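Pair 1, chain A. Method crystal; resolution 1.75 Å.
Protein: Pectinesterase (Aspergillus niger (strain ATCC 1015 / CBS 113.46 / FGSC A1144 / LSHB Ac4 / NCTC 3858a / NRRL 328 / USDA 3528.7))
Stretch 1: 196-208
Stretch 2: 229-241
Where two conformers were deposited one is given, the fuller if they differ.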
# COMPACT_ATOMS: atom_id res chain seq x y z
N GLY A 196 2.88 16.65 -1.16
CA GLY A 196 2.99 15.21 -1.24
C GLY A 196 3.63 14.65 -2.50
O GLY A 196 3.65 15.28 -3.55
N TRP A 197 4.18 13.45 -2.35
CA TRP A 197 4.74 12.64 -3.44
C TRP A 197 4.31 11.20 -3.22
O TRP A 197 4.12 10.77 -2.08
CB TRP A 197 6.28 12.59 -3.40
CG TRP A 197 7.02 13.86 -3.70
CD1 TRP A 197 7.06 15.01 -2.93
CD2 TRP A 197 7.88 14.10 -4.83
NE1 TRP A 197 7.86 15.95 -3.54
CE2 TRP A 197 8.38 15.41 -4.70
CE3 TRP A 197 8.25 13.34 -5.94
CZ2 TRP A 197 9.23 15.97 -5.65
CZ3 TRP A 197 9.12 13.89 -6.88
CH2 TRP A 197 9.58 15.20 -6.73
N TYR A 198 4.21 10.45 -4.31
CA TYR A 198 4.49 9.01 -4.25
C TYR A 198 5.95 8.81 -4.65
O TYR A 198 6.38 9.28 -5.73
CB TYR A 198 3.70 8.20 -5.27
CG TYR A 198 2.19 8.08 -5.13
CD1 TYR A 198 1.42 9.00 -4.40
CD2 TYR A 198 1.52 7.06 -5.81
CE1 TYR A 198 0.04 8.86 -4.30
CE2 TYR A 198 0.16 6.92 -5.74
CZ TYR A 198 -0.58 7.82 -5.00
OH TYR A 198 -1.93 7.65 -4.98
N ALA A 199 6.67 8.05 -3.84
CA ALA A 199 8.01 7.62 -4.20
C ALA A 199 8.05 6.10 -4.16
O ALA A 199 7.79 5.49 -3.13
CB ALA A 199 9.04 8.20 -3.24
N ILE A 200 8.38 5.50 -5.31
CA ILE A 200 8.55 4.04 -5.40
C ILE A 200 10.05 3.77 -5.54
O ILE A 200 10.64 4.08 -6.57
CB ILE A 200 7.71 3.48 -6.55
CG1 ILE A 200 6.24 3.66 -6.20
CG2 ILE A 200 8.04 2.01 -6.79
CD1 ILE A 200 5.32 3.63 -7.37
N ASP A 201 10.64 3.25 -4.46
CA ASP A 201 12.10 3.20 -4.31
C ASP A 201 12.63 1.80 -4.07
O ASP A 201 12.19 1.11 -3.15
CB ASP A 201 12.54 4.10 -3.15
CG ASP A 201 14.04 4.10 -2.95
OD1 ASP A 201 14.73 4.88 -3.63
OD2 ASP A 201 14.52 3.36 -2.09
N ASN A 202 13.59 1.39 -4.89
CA ASN A 202 14.15 0.03 -4.78
C ASN A 202 13.05 -1.03 -4.74
O ASN A 202 13.11 -1.99 -3.97
CB ASN A 202 15.07 -0.06 -3.54
CG ASN A 202 16.39 0.68 -3.73
OD1 ASN A 202 16.58 1.82 -3.29
ND2 ASN A 202 17.32 0.01 -4.39
N CYS A 203 12.03 -0.85 -5.57
CA CYS A 203 10.96 -1.83 -5.68
C CYS A 203 11.15 -2.70 -6.91
O CYS A 203 12.02 -2.45 -7.75
CB CYS A 203 9.59 -1.14 -5.71
SG CYS A 203 9.18 -0.26 -4.17
N ASN A 204 10.34 -3.74 -6.98
CA ASN A 204 10.32 -4.65 -8.10
C ASN A 204 8.92 -4.68 -8.69
O ASN A 204 7.96 -5.08 -8.02
CB ASN A 204 10.71 -6.04 -7.64
CG ASN A 204 10.85 -7.00 -8.79
OD1 ASN A 204 11.45 -6.65 -9.83
ND2 ASN A 204 10.31 -8.19 -8.64
N ILE A 205 8.81 -4.23 -9.93
CA ILE A 205 7.52 -4.15 -10.63
C ILE A 205 7.47 -5.32 -11.63
O ILE A 205 8.33 -5.43 -12.49
CB ILE A 205 7.35 -2.80 -11.36
CG1 ILE A 205 7.09 -1.63 -10.40
CG2 ILE A 205 6.16 -2.84 -12.31
CD1 ILE A 205 8.15 -1.40 -9.35
N LYS A 206 6.46 -6.18 -11.53
CA LYS A 206 6.39 -7.37 -12.38
C LYS A 206 4.95 -7.88 -12.52
O LYS A 206 4.08 -7.49 -11.75
CB LYS A 206 7.27 -8.49 -11.81
CG LYS A 206 6.93 -8.86 -10.37
CD LYS A 206 7.68 -10.10 -9.91
CE LYS A 206 7.79 -10.18 -8.40
NZ LYS A 206 6.60 -10.82 -7.79
N ALA A 207 4.73 -8.74 -13.50
CA ALA A 207 3.45 -9.42 -13.67
C ALA A 207 3.23 -10.49 -12.60
O ALA A 207 4.18 -11.09 -12.09
CB ALA A 207 3.37 -10.08 -15.05
N ALA A 208 1.96 -10.74 -12.28
CA ALA A 208 1.58 -11.89 -11.47
C ALA A 208 1.93 -13.15 -12.25
O ALA A 208 1.97 -13.13 -13.48
CB ALA A 208 0.09 -11.86 -11.18
N VAL A 229 4.46 11.43 -8.97
CA VAL A 229 4.97 10.08 -8.73
C VAL A 229 6.38 9.95 -9.30
O VAL A 229 6.62 10.38 -10.43
CB VAL A 229 4.08 9.04 -9.41
CG1 VAL A 229 4.58 7.64 -9.13
CG2 VAL A 229 2.62 9.20 -8.97
N ILE A 230 7.27 9.35 -8.51
CA ILE A 230 8.62 8.99 -8.97
C ILE A 230 8.89 7.51 -8.75
O ILE A 230 8.64 6.98 -7.66
CB ILE A 230 9.74 9.86 -8.32
CG1 ILE A 230 11.11 9.44 -8.87
CG2 ILE A 230 9.73 9.80 -6.81
CD1 ILE A 230 12.19 10.48 -8.63
N TYR A 231 9.39 6.83 -9.79
CA TYR A 231 9.91 5.48 -9.67
C TYR A 231 11.43 5.60 -9.77
O TYR A 231 11.96 6.09 -10.78
CB TYR A 231 9.42 4.57 -10.79
CG TYR A 231 7.98 4.09 -10.71
CD1 TYR A 231 6.92 4.95 -11.02
CD2 TYR A 231 7.67 2.77 -10.44
CE1 TYR A 231 5.60 4.50 -10.99
CE2 TYR A 231 6.36 2.31 -10.40
CZ TYR A 231 5.32 3.19 -10.67
OH TYR A 231 4.00 2.75 -10.66
N GLN A 232 12.12 5.20 -8.71
CA GLN A 232 13.57 5.38 -8.63
C GLN A 232 14.27 4.13 -8.11
O GLN A 232 13.74 3.40 -7.25
CB GLN A 232 13.91 6.58 -7.73
CG GLN A 232 13.30 6.53 -6.35
CD GLN A 232 13.58 7.78 -5.53
OE1 GLN A 232 13.59 8.88 -6.05
NE2 GLN A 232 13.75 7.61 -4.24
N ASN A 233 15.48 3.88 -8.62
CA ASN A 233 16.29 2.76 -8.15
C ASN A 233 15.54 1.43 -8.16
O ASN A 233 15.80 0.56 -7.32
CB ASN A 233 16.79 3.04 -6.73
CG ASN A 233 17.53 4.36 -6.61
OD1 ASN A 233 18.41 4.66 -7.41
ND2 ASN A 233 17.18 5.15 -5.59
N SER A 234 14.63 1.25 -9.12
CA SER A 234 13.73 0.12 -9.14
C SER A 234 13.89 -0.73 -10.38
O SER A 234 14.43 -0.28 -11.40
CB SER A 234 12.27 0.58 -9.06
OG SER A 234 11.99 1.19 -7.83
N VAL A 235 13.41 -1.97 -10.28
CA VAL A 235 13.37 -2.90 -11.39
C VAL A 235 11.98 -2.90 -12.03
O VAL A 235 10.98 -3.18 -11.36
CB VAL A 235 13.76 -4.32 -10.98
CG1 VAL A 235 13.85 -5.22 -12.21
CG2 VAL A 235 15.10 -4.32 -10.25
N LEU A 236 11.94 -2.61 -13.32
CA LEU A 236 10.70 -2.56 -14.09
C LEU A 236 10.74 -3.65 -15.15
O LEU A 236 11.61 -3.62 -16.04
CB LEU A 236 10.56 -1.21 -14.77
CG LEU A 236 10.56 0.03 -13.87
CD1 LEU A 236 10.51 1.24 -14.78
CD2 LEU A 236 9.39 0.01 -12.90
N SER A 237 9.82 -4.61 -15.06
CA SER A 237 9.79 -5.70 -16.02
C SER A 237 9.20 -5.24 -17.36
O SER A 237 8.73 -4.10 -17.49
CB SER A 237 9.01 -6.89 -15.47
OG SER A 237 7.62 -6.74 -15.67
N ASP A 238 9.19 -6.15 -18.33
CA ASP A 238 8.65 -5.84 -19.66
C ASP A 238 7.14 -5.58 -19.70
O ASP A 238 6.61 -5.31 -20.76
CB ASP A 238 9.03 -6.92 -20.68
CG ASP A 238 8.25 -8.23 -20.50
OD1 ASP A 238 7.48 -8.39 -19.53
OD2 ASP A 238 8.44 -9.12 -21.35
N ILE A 239 6.46 -5.64 -18.56
CA ILE A 239 5.05 -5.21 -18.53
C ILE A 239 4.85 -3.72 -18.81
O ILE A 239 3.78 -3.33 -19.26
CB ILE A 239 4.33 -5.57 -17.21
CG1 ILE A 239 4.94 -4.86 -15.98
CG2 ILE A 239 4.32 -7.09 -17.03
CD1 ILE A 239 4.12 -5.02 -14.72
N ILE A 240 5.87 -2.90 -18.56
CA ILE A 240 5.70 -1.44 -18.70
C ILE A 240 5.66 -1.01 -20.16
O ILE A 240 6.61 -1.22 -20.93
CB ILE A 240 6.78 -0.66 -17.92
CG1 ILE A 240 6.74 -1.03 -16.43
CG2 ILE A 240 6.60 0.84 -18.12
CD1 ILE A 240 5.39 -0.83 -15.77
N ASN A 241 4.54 -0.41 -20.55
CA ASN A 241 4.38 0.14 -21.88
C ASN A 241 5.47 1.18 -22.15
O ASN A 241 5.84 1.94 -21.28
CB ASN A 241 2.99 0.75 -22.00
CG ASN A 241 2.70 1.25 -23.39
OD1 ASN A 241 3.15 2.32 -23.78
ND2 ASN A 241 1.97 0.45 -24.17
O HOH W 1 6.91 -9.29 -15.39

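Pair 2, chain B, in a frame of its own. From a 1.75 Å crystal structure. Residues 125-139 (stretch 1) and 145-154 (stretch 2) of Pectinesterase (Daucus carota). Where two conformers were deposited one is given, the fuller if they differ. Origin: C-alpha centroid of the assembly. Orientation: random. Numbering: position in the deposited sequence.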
# COMPACT_ATOMS: atom_id res chain seq x y z
N ALA B 125 -10.68 0.86 -2.98
CA ALA B 125 -9.88 2.03 -3.35
C ALA B 125 -9.61 2.99 -2.19
O ALA B 125 -10.41 3.09 -1.25
CB ALA B 125 -10.55 2.78 -4.50
N PHE B 126 -8.48 3.71 -2.27
CA PHE B 126 -8.05 4.64 -1.22
C PHE B 126 -7.54 5.96 -1.81
O PHE B 126 -6.67 5.96 -2.68
CB PHE B 126 -6.94 3.98 -0.38
CG PHE B 126 -7.30 2.60 0.12
CD1 PHE B 126 -7.32 1.51 -0.74
CD2 PHE B 126 -7.67 2.41 1.45
CE1 PHE B 126 -7.71 0.25 -0.30
CE2 PHE B 126 -8.07 1.15 1.91
CZ PHE B 126 -8.09 0.07 1.03
N TYR B 127 -8.09 7.08 -1.32
CA TYR B 127 -7.75 8.43 -1.79
C TYR B 127 -7.36 9.39 -0.66
O TYR B 127 -8.09 9.55 0.31
CB TYR B 127 -8.95 8.98 -2.58
CG TYR B 127 -8.81 10.39 -3.14
CD1 TYR B 127 -7.71 10.76 -3.90
CD2 TYR B 127 -9.83 11.33 -2.94
CE1 TYR B 127 -7.62 12.03 -4.47
CE2 TYR B 127 -9.75 12.61 -3.51
CZ TYR B 127 -8.65 12.95 -4.27
OH TYR B 127 -8.57 14.21 -4.84
N ARG B 128 -6.19 10.03 -0.79
CA ARG B 128 -5.69 10.96 0.22
C ARG B 128 -5.61 10.37 1.63
O ARG B 128 -6.09 10.96 2.60
CB ARG B 128 -6.53 12.25 0.22
CG ARG B 128 -6.37 13.05 -1.07
CD ARG B 128 -7.25 14.30 -1.12
NE ARG B 128 -6.82 15.36 -0.21
CZ ARG B 128 -7.27 16.61 -0.24
NH1 ARG B 128 -8.18 16.96 -1.15
NH2 ARG B 128 -6.84 17.51 0.63
N CYS B 129 -5.00 9.19 1.72
CA CYS B 129 -4.80 8.50 3.00
C CYS B 129 -3.29 8.39 3.27
O CYS B 129 -2.49 8.36 2.33
CB CYS B 129 -5.36 7.07 2.96
SG CYS B 129 -7.15 6.88 2.75
N ASP B 130 -2.92 8.33 4.55
CA ASP B 130 -1.52 8.17 4.95
C ASP B 130 -1.43 6.79 5.63
O ASP B 130 -2.28 6.46 6.46
CB ASP B 130 -1.11 9.24 5.98
CG ASP B 130 -0.87 10.61 5.35
OD1 ASP B 130 -1.11 10.80 4.14
OD2 ASP B 130 -0.44 11.52 6.10
N ILE B 131 -0.43 5.99 5.27
CA ILE B 131 -0.23 4.66 5.88
C ILE B 131 1.21 4.68 6.42
O ILE B 131 2.17 4.68 5.64
CB ILE B 131 -0.39 3.52 4.82
CG1 ILE B 131 -1.84 3.47 4.31
CG2 ILE B 131 -0.05 2.18 5.44
CD1 ILE B 131 -2.19 4.54 3.32
N LEU B 132 1.35 4.68 7.75
CA LEU B 132 2.67 4.79 8.39
C LEU B 132 3.09 3.68 9.38
O LEU B 132 2.33 3.33 10.29
CB LEU B 132 2.72 6.13 9.14
CG LEU B 132 2.06 7.33 8.43
CD1 LEU B 132 1.85 8.47 9.42
CD2 LEU B 132 2.92 7.78 7.26
N ALA B 133 4.31 3.17 9.20
CA ALA B 133 4.89 2.14 10.07
C ALA B 133 6.37 1.90 9.71
O ALA B 133 7.01 2.77 9.10
CB ALA B 133 4.11 0.83 9.94
N TYR B 134 6.92 0.75 10.11
CA TYR B 134 8.31 0.39 9.81
C TYR B 134 8.37 -0.89 8.97
O TYR B 134 8.21 -0.83 7.75
CB TYR B 134 9.14 0.28 11.11
CG TYR B 134 9.54 1.63 11.67
CD1 TYR B 134 8.64 2.41 12.40
CD2 TYR B 134 10.80 2.18 11.40
CE1 TYR B 134 8.98 3.71 12.83
CE2 TYR B 134 11.15 3.46 11.82
CZ TYR B 134 10.23 4.22 12.53
OH TYR B 134 10.58 5.50 12.91
N GLN B 135 8.59 -2.06 9.57
CA GLN B 135 8.62 -3.30 8.78
C GLN B 135 7.19 -3.77 8.46
O GLN B 135 6.35 -3.86 9.36
CB GLN B 135 9.37 -4.43 9.52
CG GLN B 135 9.57 -5.69 8.66
CD GLN B 135 10.39 -6.79 9.34
OE1 GLN B 135 11.08 -6.56 10.33
NE2 GLN B 135 10.34 -8.00 8.78
N ASP B 136 6.91 -4.05 7.19
CA ASP B 136 5.59 -4.53 6.74
C ASP B 136 4.42 -3.54 6.89
O ASP B 136 3.30 -3.94 7.23
CB ASP B 136 5.25 -5.84 7.47
CG ASP B 136 6.04 -7.04 6.97
OD1 ASP B 136 7.04 -6.87 6.23
OD2 ASP B 136 5.67 -8.19 7.32
N SER B 137 4.64 -2.26 6.60
CA SER B 137 3.59 -1.26 6.74
C SER B 137 2.25 -1.55 6.03
O SER B 137 1.19 -1.50 6.66
CB SER B 137 4.09 0.11 6.25
OG SER B 137 5.23 0.54 6.97
N LEU B 138 2.31 -1.84 4.73
CA LEU B 138 1.12 -2.10 3.92
C LEU B 138 1.04 -3.53 3.36
O LEU B 138 1.81 -3.90 2.47
CB LEU B 138 1.07 -1.08 2.77
CG LEU B 138 -0.03 -1.15 1.71
CD1 LEU B 138 -1.40 -1.11 2.38
CD2 LEU B 138 0.12 0.01 0.73
N TYR B 139 0.09 -4.31 3.87
CA TYR B 139 -0.10 -5.70 3.44
C TYR B 139 -1.18 -5.79 2.35
O TYR B 139 -2.37 -5.87 2.66
CB TYR B 139 -0.52 -6.57 4.65
CG TYR B 139 -0.33 -8.09 4.53
CD1 TYR B 139 -0.10 -8.70 3.29
CD2 TYR B 139 -0.38 -8.90 5.66
CE1 TYR B 139 0.06 -10.10 3.19
CE2 TYR B 139 -0.22 -10.29 5.58
CZ TYR B 139 0.00 -10.88 4.34
OH TYR B 139 0.16 -12.25 4.27
N GLN B 145 -7.02 -4.02 -6.11
CA GLN B 145 -6.95 -2.76 -5.34
C GLN B 145 -6.37 -1.53 -6.10
O GLN B 145 -5.58 -1.69 -7.03
CB GLN B 145 -6.10 -3.01 -4.08
CG GLN B 145 -6.49 -4.28 -3.31
CD GLN B 145 -5.51 -4.64 -2.20
OE1 GLN B 145 -4.76 -3.79 -1.72
NE2 GLN B 145 -5.52 -5.90 -1.78
N PHE B 146 -6.76 -0.31 -5.68
CA PHE B 146 -6.28 0.95 -6.30
C PHE B 146 -6.00 2.05 -5.25
O PHE B 146 -6.86 2.37 -4.43
CB PHE B 146 -7.34 1.46 -7.31
CG PHE B 146 -6.94 2.72 -8.07
CD1 PHE B 146 -5.88 2.70 -8.98
CD2 PHE B 146 -7.66 3.91 -7.91
CE1 PHE B 146 -5.54 3.85 -9.72
CE2 PHE B 146 -7.33 5.06 -8.64
CZ PHE B 146 -6.27 5.03 -9.55
N PHE B 147 -4.79 2.63 -5.29
CA PHE B 147 -4.39 3.71 -4.37
C PHE B 147 -4.04 4.97 -5.18
O PHE B 147 -3.20 4.92 -6.08
CB PHE B 147 -3.17 3.30 -3.52
CG PHE B 147 -3.44 2.19 -2.55
CD1 PHE B 147 -3.60 0.87 -2.99
CD2 PHE B 147 -3.52 2.45 -1.18
CE1 PHE B 147 -3.84 -0.16 -2.08
CE2 PHE B 147 -3.76 1.42 -0.26
CZ PHE B 147 -3.92 0.11 -0.71
N ILE B 148 -4.69 6.10 -4.86
CA ILE B 148 -4.45 7.37 -5.57
C ILE B 148 -4.20 8.55 -4.62
O ILE B 148 -4.97 8.79 -3.69
CB ILE B 148 -5.66 7.70 -6.53
CG1 ILE B 148 -5.50 9.10 -7.13
CG2 ILE B 148 -6.98 7.60 -5.77
CD1 ILE B 148 -5.43 9.12 -8.63
N ASN B 149 -3.12 9.29 -4.87
CA ASN B 149 -2.69 10.42 -4.08
C ASN B 149 -2.62 10.07 -2.56
O ASN B 149 -3.10 10.79 -1.68
CB ASN B 149 -3.83 11.54 -4.17
CG ASN B 149 -3.10 12.91 -3.78
OD1 ASN B 149 -4.69 12.95 -5.91
ND2 ASN B 149 -1.90 12.86 -3.20
N CYS B 150 -1.95 8.95 -2.29
CA CYS B 150 -1.73 8.50 -0.92
C CYS B 150 -0.24 8.63 -0.57
O CYS B 150 0.60 8.71 -1.47
CB CYS B 150 -2.15 7.02 -0.75
SG CYS B 150 -3.94 6.67 -0.81
N PHE B 151 0.07 8.64 0.72
CA PHE B 151 1.45 8.73 1.21
C PHE B 151 1.74 7.46 2.03
O PHE B 151 1.03 7.19 3.01
CB PHE B 151 1.63 9.98 2.09
CG PHE B 151 2.96 10.06 2.80
CD1 PHE B 151 4.16 9.91 2.10
CD2 PHE B 151 3.02 10.29 4.17
CE1 PHE B 151 5.39 9.99 2.75
CE2 PHE B 151 4.25 10.38 4.84
CZ PHE B 151 5.44 10.23 4.12
N ILE B 152 2.75 6.70 1.63
CA ILE B 152 3.12 5.45 2.31
C ILE B 152 4.59 5.49 2.78
O ILE B 152 5.48 5.79 1.98
CB ILE B 152 2.97 4.21 1.36
CG1 ILE B 152 1.56 4.15 0.77
CG2 ILE B 152 3.25 2.93 2.13
CD1 ILE B 152 1.42 4.89 -0.54
N ALA B 153 4.83 5.18 4.05
CA ALA B 153 6.19 5.18 4.60
C ALA B 153 6.53 3.89 5.37
O ALA B 153 5.68 3.33 6.05
CB ALA B 153 6.38 6.40 5.52
N GLY B 154 7.79 3.45 5.27
CA GLY B 154 8.22 2.24 5.96
C GLY B 154 9.71 1.93 5.77
O GLY B 154 10.45 2.78 5.26
O HOH W 2 -6.24 14.98 -5.81

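In both pairs two parallel strands run side by side, turn a corner together and continue as a second parallel pair. The strand axes approach to 4.8 Å in pair 1, at 10° between 198-201 and 229-232, and in pair 2 to 4.8 Å at 6° before the corner and 4.9 Å at 5° after it. Fourteen central residues superpose with an RMSD of 0.5 Å, and the buried areas are nearly equal, 974 and 971 Å².

Most of the backbone ladder corresponds. I200(A) N donates to I230(A) O at 2.8 Å, as F126(B) N does to F146(B) O at 3.0 Å; Q232(A) N reaches I200(A) O at 2.8 Å, as I148(B) N reaches F126(B) O at 2.9 Å. Beyond the corner, V235(A) N to C203(A) O and I205(A) N to V235(A) O, at 2.9 and 2.8 Å, match F151(B) N to C129(B) O and I131(B) N to F151(B) O, at 3.0 and 2.9 Å. At the corner itself N202(A), N233(A), R128(B) and N149(B) all have positive phi and psi near 50° and 30-50°, a conformation that asparagine tolerates better than most residues. The bond here is sound in pair 1, N202(A) N to Q232(A) O at 3.1 Å, but weak in pair 2, R128(B) N to I148(B) O at 3.4 Å.

On the face of I200(A) and Y231(A), matched by F126(B) and F147(B), both solutions are apolar and use aromatic surface. I200(A) lays CD1 over the Y231(A) ring, 3.6 Å from its centroid, a CH-pi contact that a slender branch can make. In pair 2 two flat rings meet instead: F126(B) and F147(B) form an offset stack, centroids 4.6 Å apart and planes at 10°. Further along, I205(A) packs its CG1 3.8 Å from L236(A) CD2; the matching I131(B) and I152(B), both branched aliphatics, sit on the same face in the same register.

The face of D201(A) and Q232(A) is polar in pair 1 and largely apolar in pair 2. The carboxylate D201(A) OD1 accepts from Q232(A) NE2 at 3.0 Å and N233(A) ND2 at 3.1 Å, so amides that can donate suit their places. The matching Y127(B) and I148(B) meet through carbon, CD1 to CG2 at 3.7 Å, while the phenol keeps a polar outlet: a water lies 2.6 Å from Y127(B) OH and donates to N149(B) OD1, also at 2.6 Å.

C203(A) and C129(B) coincide almost exactly, side-chain centres 0.2 Å apart. At the corner of the other stretch, S234(A) and C150(B) fill the same small space. Serine adds polarity: S234(A) OG accepts from C203(A) N at 3.0 Å and donates to Q232(A) O at 2.9 Å within its own stretch, clasping the bend. C150(B) SG sits at the same 4.0 Å from C129(B) CB as S234(A) OG does from C203(A) CB, but makes no hydrogen bond to the other stretch.

Towards the far end, L132(B) CD2 lies 3.8 Å from F151(B) CE2, a greasy contact, whereas the matching K206(A) points away from the other stretch, as a long charged chain at a partly exposed position can.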